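Local coordinates for uncharacterized protein (Legionella longbeachae NSW150, PDB 4JZA) that probably acts as a phosphoinositide phosphatase of a bacterial pathogen, removing the 3-phosphate of phosphatidylinositol 3-phosphate, at residues S406-P420 with R455-N469. Sequence-based numbering, arbitrary orientation.
Sequences SKNDQLAILQTLISP and RKETQSILQNNHPYN
L414 and T416 exchange backbone hydrogen bonds with L462, N464 and H466, and five such bonds running from A412 O to H466 N define a parallel ladder. The short strand axes cross at -18°, 4.7 Å apart at closest approach. L414 N reaches L462 O at 2.7 Å and T416 N reaches N464 O at 2.8 Å, whereas the bond from N464 N to L414 O is longer, 3.2 Å, and its donor stands above the carbonyl plane.

Polar side chains close both ends. Before the strands, Q459 NE2 donates to S406 OG at 2.7 Å, with the hydroxyl lying in the amide plane; the extended Q459 chain, CG anti to the backbone N (chi1 172°), carries the amide there, and S406 OG also bonds to M403 O. The N408 and Q459 side chains cross at about a right angle, with N408 OD1 beside Q459 CD and the amide planes 68° apart. Beyond the strands, S419 OG accepts from Y468 N at 3.2 Å.

Among apolar contacts, L411 CD2 meets L462 CD1 at 3.8 Å, and L414 CB rests against I461 CG2. On the L462 face, the methyl I413 CD1 packs against the amide oxygen N464 OD1 at 3.5 Å. L417 CD2 comes to the edge of the H466 ring.

The pair forms one margin of the mixed sheet: 462-465 is its outermost strand there, and 412-416 is also bonded to strand 545-549. Helix 441-454, covering L414 and Q463 through V452, links the two strands in a beta-alpha-beta crossover. Helix 524-542 flanks the face bearing Q415 and N464; Q415 bonds to Q536 and E535, and E535 also takes H466 NE2.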
ATOM      1  N   SER A 406     -18.748  -6.315  20.350  1.00 47.48           N
ATOM      2  CA  SER A 406     -19.551  -5.611  21.315  1.00 52.32           C
ATOM      3  C   SER A 406     -20.938  -6.254  21.378  1.00 60.15           C
ATOM      4  O   SER A 406     -21.285  -7.089  20.522  1.00 56.22           O
ATOM      5  CB  SER A 406     -19.702  -4.159  20.887  1.00 52.12           C
ATOM      6  OG  SER A 406     -20.499  -4.026  19.736  1.00 44.21           O
ATOM      7  N   LYS A 407     -21.706  -5.881  22.409  1.00 71.69           N
ATOM      8  CA  LYS A 407     -23.154  -6.159  22.463  1.00 77.13           C
ATOM      9  C   LYS A 407     -23.822  -4.785  22.440  1.00 79.43           C
ATOM     10  O   LYS A 407     -23.258  -3.805  22.945  1.00 72.37           O
ATOM     11  CB  LYS A 407     -23.560  -6.972  23.690  1.00 80.77           C
ATOM     12  CG  LYS A 407     -22.788  -8.276  23.939  1.00 86.49           C
ATOM     13  CD  LYS A 407     -21.292  -8.014  24.185  1.00 99.46           C
ATOM     14  CE  LYS A 407     -20.629  -8.940  25.201  1.00103.97           C
ATOM     15  NZ  LYS A 407     -20.247 -10.242  24.595  1.00106.22           N
ATOM     16  N   ASN A 408     -25.000  -4.702  21.820  1.00 86.52           N
ATOM     17  CA  ASN A 408     -25.612  -3.396  21.473  1.00 82.17           C
ATOM     18  C   ASN A 408     -26.144  -2.592  22.665  1.00 81.56           C
ATOM     19  O   ASN A 408     -26.502  -1.413  22.511  1.00 78.05           O
ATOM     20  CB  ASN A 408     -26.717  -3.578  20.428  1.00 80.19           C
ATOM     21  CG  ASN A 408     -26.175  -3.627  19.019  1.00 84.89           C
ATOM     22  OD1 ASN A 408     -25.003  -3.349  18.782  1.00 88.23           O
ATOM     23  ND2 ASN A 408     -27.027  -3.992  18.070  1.00 87.76           N
ATOM     24  N   ASP A 409     -26.165  -3.252  23.828  1.00 73.33           N
ATOM     25  CA  ASP A 409     -26.593  -2.710  25.127  1.00 74.45           C
ATOM     26  C   ASP A 409     -25.408  -2.308  26.028  1.00 74.67           C
ATOM     27  O   ASP A 409     -25.587  -1.564  26.991  1.00 69.68           O
ATOM     28  CB  ASP A 409     -27.402  -3.787  25.865  1.00 76.71           C
ATOM     29  CG  ASP A 409     -26.905  -5.217  25.546  1.00 80.15           C
ATOM     30  OD1 ASP A 409     -26.938  -5.607  24.341  1.00 86.18           O
ATOM     31  OD2 ASP A 409     -26.447  -5.931  26.467  1.00 70.19           O
ATOM     32  N   GLN A 410     -24.210  -2.824  25.722  1.00 73.50           N
ATOM     33  CA  GLN A 410     -23.023  -2.581  26.527  1.00 68.86           C
ATOM     34  C   GLN A 410     -22.200  -1.473  25.973  1.00 60.24           C
ATOM     35  O   GLN A 410     -22.279  -1.181  24.807  1.00 66.84           O
ATOM     36  CB  GLN A 410     -22.221  -3.873  26.708  1.00 76.25           C
ATOM     37  CG  GLN A 410     -22.792  -4.676  27.888  1.00 83.80           C
ATOM     38  CD  GLN A 410     -22.497  -6.175  27.869  1.00 90.21           C
ATOM     39  OE1 GLN A 410     -23.279  -6.982  27.328  1.00 82.83           O
ATOM     40  NE2 GLN A 410     -21.396  -6.563  28.522  1.00 93.78           N
ATOM     41  N   LEU A 411     -21.451  -0.816  26.839  1.00 58.41           N
ATOM     42  CA  LEU A 411     -20.652   0.332  26.447  1.00 60.32           C
ATOM     43  C   LEU A 411     -19.588  -0.035  25.447  1.00 58.94           C
ATOM     44  O   LEU A 411     -19.038  -1.160  25.465  1.00 57.37           O
ATOM     45  CB  LEU A 411     -19.925   0.905  27.638  1.00 62.19           C
ATOM     46  CG  LEU A 411     -20.544   2.076  28.351  1.00 64.10           C
ATOM     47  CD1 LEU A 411     -19.404   2.673  29.174  1.00 65.89           C
ATOM     48  CD2 LEU A 411     -21.134   3.087  27.373  1.00 69.90           C
ATOM     49  N   ALA A 412     -19.272   0.932  24.596  1.00 54.06           N
ATOM     50  CA  ALA A 412     -18.351   0.679  23.498  1.00 51.09           C
ATOM     51  C   ALA A 412     -17.630   1.935  23.182  1.00 51.20           C
ATOM     52  O   ALA A 412     -18.260   2.977  22.971  1.00 55.02           O
ATOM     53  CB  ALA A 412     -19.110   0.233  22.283  1.00 48.16           C
ATOM     54  N   ILE A 413     -16.310   1.842  23.085  1.00 50.83           N
ATOM     55  CA  ILE A 413     -15.518   3.017  22.744  1.00 48.33           C
ATOM     56  C   ILE A 413     -14.916   2.891  21.366  1.00 47.28           C
ATOM     57  O   ILE A 413     -14.536   1.794  20.937  1.00 46.75           O
ATOM     58  CB  ILE A 413     -14.434   3.273  23.783  1.00 50.45           C
ATOM     59  CG1 ILE A 413     -13.811   4.646  23.541  1.00 52.65           C
ATOM     60  CG2 ILE A 413     -13.386   2.166  23.795  1.00 51.31           C
ATOM     61  CD1 ILE A 413     -13.114   5.172  24.767  1.00 53.75           C
ATOM     62  N   LEU A 414     -14.896   4.014  20.650  1.00 48.54           N
ATOM     63  CA  LEU A 414     -14.114   4.173  19.403  1.00 46.49           C
ATOM     64  C   LEU A 414     -13.022   5.196  19.650  1.00 45.22           C
ATOM     65  O   LEU A 414     -13.221   6.406  19.517  1.00 42.16           O
ATOM     66  CB  LEU A 414     -15.004   4.648  18.261  1.00 50.40           C
ATOM     67  CG  LEU A 414     -14.568   4.453  16.811  1.00 51.91           C
ATOM     68  CD1 LEU A 414     -15.621   4.960  15.830  1.00 53.17           C
ATOM     69  CD2 LEU A 414     -13.242   5.131  16.577  1.00 51.72           C
ATOM     70  N   GLN A 415     -11.864   4.709  20.062  1.00 46.98           N
ATOM     71  CA  GLN A 415     -10.774   5.584  20.439  1.00 48.72           C
ATOM     72  C   GLN A 415      -9.809   5.762  19.283  1.00 49.44           C
ATOM     73  O   GLN A 415      -9.155   4.822  18.871  1.00 51.70           O
ATOM     74  CB  GLN A 415     -10.042   5.008  21.641  1.00 48.27           C
ATOM     75  CG  GLN A 415      -9.152   5.998  22.356  1.00 50.63           C
ATOM     76  CD  GLN A 415      -8.225   5.325  23.330  1.00 52.33           C
ATOM     77  OE1 GLN A 415      -7.472   4.433  22.964  1.00 58.07           O
ATOM     78  NE2 GLN A 415      -8.273   5.749  24.576  1.00 48.13           N
ATOM     79  N   THR A 416      -9.732   6.974  18.756  1.00 49.05           N
ATOM     80  CA  THR A 416      -8.871   7.234  17.624  1.00 50.56           C
ATOM     81  C   THR A 416      -7.688   8.091  18.018  1.00 50.63           C
ATOM     82  O   THR A 416      -7.823   9.063  18.745  1.00 47.94           O
ATOM     83  CB  THR A 416      -9.623   7.926  16.479  1.00 52.36           C
ATOM     84  OG1 THR A 416     -10.039   9.224  16.897  1.00 50.63           O
ATOM     85  CG2 THR A 416     -10.827   7.121  16.078  1.00 54.67           C
ATOM     86  N   LEU A 417      -6.523   7.717  17.516  1.00 49.28           N
ATOM     87  CA  LEU A 417      -5.312   8.461  17.777  1.00 49.19           C
ATOM     88  C   LEU A 417      -4.838   9.138  16.506  1.00 46.14           C
ATOM     89  O   LEU A 417      -3.867   8.721  15.909  1.00 41.26           O
ATOM     90  CB  LEU A 417      -4.238   7.524  18.314  1.00 50.98           C
ATOM     91  CG  LEU A 417      -4.662   6.769  19.571  1.00 51.51           C
ATOM     92  CD1 LEU A 417      -3.640   5.730  19.980  1.00 47.94           C
ATOM     93  CD2 LEU A 417      -4.942   7.732  20.709  1.00 53.35           C
ATOM     94  N   ILE A 418      -5.540  10.184  16.095  1.00 46.06           N
ATOM     95  CA  ILE A 418      -5.179  10.909  14.890  1.00 44.28           C
ATOM     96  C   ILE A 418      -5.199  12.411  15.122  1.00 41.94           C
ATOM     97  O   ILE A 418      -5.753  12.883  16.097  1.00 43.61           O
ATOM     98  CB  ILE A 418      -6.084  10.535  13.703  1.00 43.63           C
ATOM     99  CG1 ILE A 418      -7.447  11.199  13.825  1.00 42.26           C
ATOM    100  CG2 ILE A 418      -6.233   9.032  13.603  1.00 42.64           C
ATOM    101  CD1 ILE A 418      -8.398  10.794  12.730  1.00 40.02           C
ATOM    102  N   SER A 419      -4.574  13.153  14.220  1.00 40.26           N
ATOM    103  CA  SER A 419      -4.403  14.585  14.398  1.00 43.39           C
ATOM    104  C   SER A 419      -4.862  15.408  13.210  1.00 43.22           C
ATOM    105  O   SER A 419      -4.073  15.743  12.338  1.00 43.10           O
ATOM    106  CB  SER A 419      -2.943  14.893  14.696  1.00 42.74           C
ATOM    107  OG  SER A 419      -2.454  14.030  15.691  1.00 45.09           O
ATOM    108  N   PRO A 420      -6.143  15.741  13.197  1.00 44.88           N
ATOM    109  CA  PRO A 420      -6.735  16.607  12.172  1.00 47.01           C
ATOM    110  C   PRO A 420      -6.013  17.924  12.122  1.00 49.57           C
ATOM    111  O   PRO A 420      -5.716  18.466  13.173  1.00 55.38           O
ATOM    112  CB  PRO A 420      -8.153  16.845  12.678  1.00 46.25           C
ATOM    113  CG  PRO A 420      -8.407  15.715  13.597  1.00 46.25           C
ATOM    114  CD  PRO A 420      -7.107  15.374  14.229  1.00 45.46           C
ATOM    115  N   ARG A 455     -25.170   5.167  12.786  1.00 54.33           N
ATOM    116  CA  ARG A 455     -25.319   3.956  13.547  1.00 51.88           C
ATOM    117  C   ARG A 455     -25.970   4.258  14.913  1.00 55.40           C
ATOM    118  O   ARG A 455     -26.222   3.345  15.715  1.00 57.65           O
ATOM    119  CB  ARG A 455     -23.938   3.264  13.645  1.00 51.65           C
ATOM    120  CG  ARG A 455     -23.783   2.185  14.700  1.00 53.59           C
ATOM    121  CD  ARG A 455     -22.573   1.300  14.507  1.00 51.01           C
ATOM    122  NE  ARG A 455     -22.944   0.164  13.675  1.00 55.63           N
ATOM    123  CZ  ARG A 455     -23.151  -1.087  14.082  1.00 54.54           C
ATOM    124  NH1 ARG A 455     -23.024  -1.428  15.347  1.00 50.64           N
ATOM    125  NH2 ARG A 455     -23.473  -2.008  13.182  1.00 55.75           N
ATOM    126  N   LYS A 456     -26.313   5.516  15.172  1.00 63.62           N
ATOM    127  CA  LYS A 456     -26.893   5.886  16.477  1.00 74.32           C
ATOM    128  C   LYS A 456     -28.098   5.006  16.840  1.00 78.02           C
ATOM    129  O   LYS A 456     -28.203   4.543  17.967  1.00 81.14           O
ATOM    130  CB  LYS A 456     -27.280   7.373  16.533  1.00 80.25           C
ATOM    131  CG  LYS A 456     -26.940   8.023  17.874  1.00 93.63           C
ATOM    132  CD  LYS A 456     -25.580   8.726  17.865  1.00103.09           C
ATOM    133  CE  LYS A 456     -24.646   8.284  19.001  1.00106.75           C
ATOM    134  NZ  LYS A 456     -23.609   9.303  19.358  1.00 97.86           N
ATOM    135  N   GLU A 457     -28.964   4.748  15.864  1.00 82.99           N
ATOM    136  CA  GLU A 457     -30.137   3.880  16.031  1.00 84.57           C
ATOM    137  C   GLU A 457     -29.786   2.507  16.566  1.00 72.66           C
ATOM    138  O   GLU A 457     -30.497   1.959  17.365  1.00 70.05           O
ATOM    139  CB  GLU A 457     -30.848   3.677  14.675  1.00103.18           C
ATOM    140  CG  GLU A 457     -31.376   4.937  13.976  1.00110.59           C
ATOM    141  CD  GLU A 457     -32.564   5.559  14.691  1.00115.40           C
ATOM    142  OE1 GLU A 457     -32.445   5.876  15.896  1.00103.17           O
ATOM    143  OE2 GLU A 457     -33.626   5.724  14.048  1.00120.96           O
ATOM    144  N   THR A 458     -28.703   1.932  16.077  1.00 69.01           N
ATOM    145  CA  THR A 458     -28.370   0.542  16.372  1.00 64.13           C
ATOM    146  C   THR A 458     -27.607   0.367  17.670  1.00 62.03           C
ATOM    147  O   THR A 458     -27.756  -0.638  18.352  1.00 60.74           O
ATOM    148  CB  THR A 458     -27.520  -0.007  15.212  1.00 63.30           C
ATOM    149  OG1 THR A 458     -28.268   0.162  13.994  1.00 58.79           O
ATOM    150  CG2 THR A 458     -27.099  -1.506  15.416  1.00 60.03           C
ATOM    151  N   GLN A 459     -26.782   1.352  18.009  1.00 65.74           N
ATOM    152  CA  GLN A 459     -25.786   1.209  19.086  1.00 61.08           C
ATOM    153  C   GLN A 459     -25.231   2.565  19.439  1.00 60.09           C
ATOM    154  O   GLN A 459     -24.902   3.384  18.571  1.00 61.78           O
ATOM    155  CB  GLN A 459     -24.669   0.324  18.577  1.00 59.60           C
ATOM    156  CG  GLN A 459     -23.449   0.189  19.445  1.00 60.47           C
ATOM    157  CD  GLN A 459     -22.561  -0.937  18.939  1.00 59.20           C
ATOM    158  OE1 GLN A 459     -22.420  -1.110  17.740  1.00 58.66           O
ATOM    159  NE2 GLN A 459     -21.987  -1.719  19.843  1.00 56.27           N
ATOM    160  N   SER A 460     -25.120   2.845  20.713  1.00 62.81           N
ATOM    161  CA  SER A 460     -24.542   4.116  21.030  1.00 64.07           C
ATOM    162  C   SER A 460     -23.061   3.851  21.322  1.00 61.37           C
ATOM    163  O   SER A 460     -22.694   2.828  21.948  1.00 55.99           O
ATOM    164  CB  SER A 460     -25.287   4.801  22.148  1.00 61.55           C
ATOM    165  OG  SER A 460     -24.425   4.910  23.212  1.00 66.79           O
ATOM    166  N   ILE A 461     -22.218   4.758  20.819  1.00 59.69           N
ATOM    167  CA  ILE A 461     -20.765   4.583  20.861  1.00 58.85           C
ATOM    168  C   ILE A 461     -20.078   5.818  21.425  1.00 57.18           C
ATOM    169  O   ILE A 461     -20.362   6.955  20.996  1.00 52.50           O
ATOM    170  CB  ILE A 461     -20.209   4.306  19.444  1.00 60.97           C
ATOM    171  CG1 ILE A 461     -20.738   2.963  18.924  1.00 58.88           C
ATOM    172  CG2 ILE A 461     -18.673   4.312  19.421  1.00 60.78           C
ATOM    173  CD1 ILE A 461     -20.546   2.766  17.430  1.00 56.82           C
ATOM    174  N   LEU A 462     -19.163   5.593  22.372  1.00 54.85           N
ATOM    175  CA  LEU A 462     -18.311   6.679  22.875  1.00 57.69           C
ATOM    176  C   LEU A 462     -17.140   6.938  21.924  1.00 53.46           C
ATOM    177  O   LEU A 462     -16.439   6.034  21.503  1.00 53.31           O
ATOM    178  CB  LEU A 462     -17.811   6.366  24.286  1.00 60.73           C
ATOM    179  CG  LEU A 462     -18.895   6.300  25.365  1.00 58.97           C
ATOM    180  CD1 LEU A 462     -18.356   5.623  26.615  1.00 60.26           C
ATOM    181  CD2 LEU A 462     -19.353   7.713  25.653  1.00 60.51           C
ATOM    182  N   GLN A 463     -16.945   8.192  21.593  1.00 51.30           N
ATOM    183  CA  GLN A 463     -15.902   8.586  20.683  1.00 50.55           C
ATOM    184  C   GLN A 463     -14.861   9.449  21.334  1.00 51.39           C
ATOM    185  O   GLN A 463     -15.161  10.541  21.730  1.00 58.77           O
ATOM    186  CB  GLN A 463     -16.492   9.409  19.545  1.00 49.73           C
ATOM    187  CG  GLN A 463     -17.140   8.530  18.527  1.00 51.68           C
ATOM    188  CD  GLN A 463     -17.883   9.289  17.461  1.00 56.73           C
ATOM    189  OE1 GLN A 463     -19.042   9.658  17.664  1.00 52.11           O
ATOM    190  NE2 GLN A 463     -17.244   9.480  16.288  1.00 58.01           N
ATOM    191  N   ASN A 464     -13.616   9.011  21.363  1.00 53.27           N
ATOM    192  CA  ASN A 464     -12.559   9.856  21.882  1.00 52.91           C
ATOM    193  C   ASN A 464     -11.437   9.893  20.896  1.00 46.67           C
ATOM    194  O   ASN A 464     -11.040   8.878  20.396  1.00 46.81           O
ATOM    195  CB  ASN A 464     -12.096   9.350  23.240  1.00 57.76           C
ATOM    196  CG  ASN A 464     -13.229   9.337  24.271  1.00 65.05           C
ATOM    197  OD1 ASN A 464     -14.139   8.498  24.227  1.00 67.38           O
ATOM    198  ND2 ASN A 464     -13.192  10.292  25.185  1.00 72.80           N
ATOM    199  N   ASN A 465     -10.980  11.092  20.574  1.00 48.77           N
ATOM    200  CA  ASN A 465      -9.833  11.298  19.717  1.00 49.76           C
ATOM    201  C   ASN A 465      -8.713  12.041  20.434  1.00 51.56           C
ATOM    202  O   ASN A 465      -8.980  13.040  21.083  1.00 50.00           O
ATOM    203  CB  ASN A 465     -10.201  12.123  18.505  1.00 47.89           C
ATOM    204  CG  ASN A 465      -9.049  12.252  17.573  1.00 47.66           C
ATOM    205  OD1 ASN A 465      -8.497  13.329  17.384  1.00 51.13           O
ATOM    206  ND2 ASN A 465      -8.616  11.133  17.052  1.00 46.72           N
ATOM    207  N   HIS A 466      -7.469  11.577  20.268  1.00 51.16           N
ATOM    208  CA  HIS A 466      -6.319  12.163  20.938  1.00 48.67           C
ATOM    209  C   HIS A 466      -5.284  12.609  19.977  1.00 47.90           C
ATOM    210  O   HIS A 466      -4.457  11.817  19.504  1.00 47.24           O
ATOM    211  CB  HIS A 466      -5.728  11.198  21.921  1.00 52.53           C
ATOM    212  CG  HIS A 466      -6.688  10.842  22.999  1.00 53.21           C
ATOM    213  ND1 HIS A 466      -7.134  11.764  23.914  1.00 49.50           N
ATOM    214  CD2 HIS A 466      -7.343   9.694  23.254  1.00 53.28           C
ATOM    215  CE1 HIS A 466      -7.998  11.181  24.717  1.00 56.66           C
ATOM    216  NE2 HIS A 466      -8.136   9.920  24.340  1.00 57.27           N
ATOM    217  N   PRO A 467      -5.340  13.896  19.654  1.00 45.13           N
ATOM    218  CA  PRO A 467      -4.396  14.422  18.719  1.00 44.84           C
ATOM    219  C   PRO A 467      -3.135  14.627  19.478  1.00 43.34           C
ATOM    220  O   PRO A 467      -3.182  14.753  20.681  1.00 42.80           O
ATOM    221  CB  PRO A 467      -5.033  15.746  18.289  1.00 45.75           C
ATOM    222  CG  PRO A 467      -5.911  16.146  19.415  1.00 43.57           C
ATOM    223  CD  PRO A 467      -6.383  14.869  20.016  1.00 44.52           C
ATOM    224  N   TYR A 468      -2.015  14.604  18.782  1.00 45.01           N
ATOM    225  CA  TYR A 468      -0.721  14.972  19.366  1.00 46.24           C
ATOM    226  C   TYR A 468       0.207  15.324  18.172  1.00 49.30           C
ATOM    227  O   TYR A 468       0.856  14.462  17.575  1.00 48.43           O
ATOM    228  CB  TYR A 468      -0.135  13.886  20.296  1.00 43.14           C
ATOM    229  CG  TYR A 468       1.126  14.362  20.966  1.00 44.27           C
ATOM    230  CD1 TYR A 468       1.107  15.500  21.752  1.00 48.57           C
ATOM    231  CD2 TYR A 468       2.345  13.720  20.784  1.00 46.39           C
ATOM    232  CE1 TYR A 468       2.252  15.989  22.350  1.00 51.41           C
ATOM    233  CE2 TYR A 468       3.508  14.200  21.383  1.00 46.83           C
ATOM    234  CZ  TYR A 468       3.446  15.336  22.160  1.00 49.90           C
ATOM    235  OH  TYR A 468       4.530  15.867  22.776  1.00 49.29           O
ATOM    236  N   ASN A 469       0.216  16.602  17.815  1.00 52.91           N
ATOM    237  CA  ASN A 469       0.856  17.062  16.599  1.00 56.25           C
ATOM    238  C   ASN A 469       1.436  18.496  16.754  1.00 56.02           C
ATOM    239  O   ASN A 469       0.998  19.277  17.614  1.00 59.03           O
ATOM    240  CB  ASN A 469      -0.160  16.983  15.463  1.00 56.88           C
ATOM    241  CG  ASN A 469       0.485  17.150  14.098  1.00 70.88           C
ATOM    242  OD1 ASN A 469       1.626  16.686  13.853  1.00 73.51           O
ATOM    243  ND2 ASN A 469      -0.220  17.871  13.199  1.00 77.49           N
TER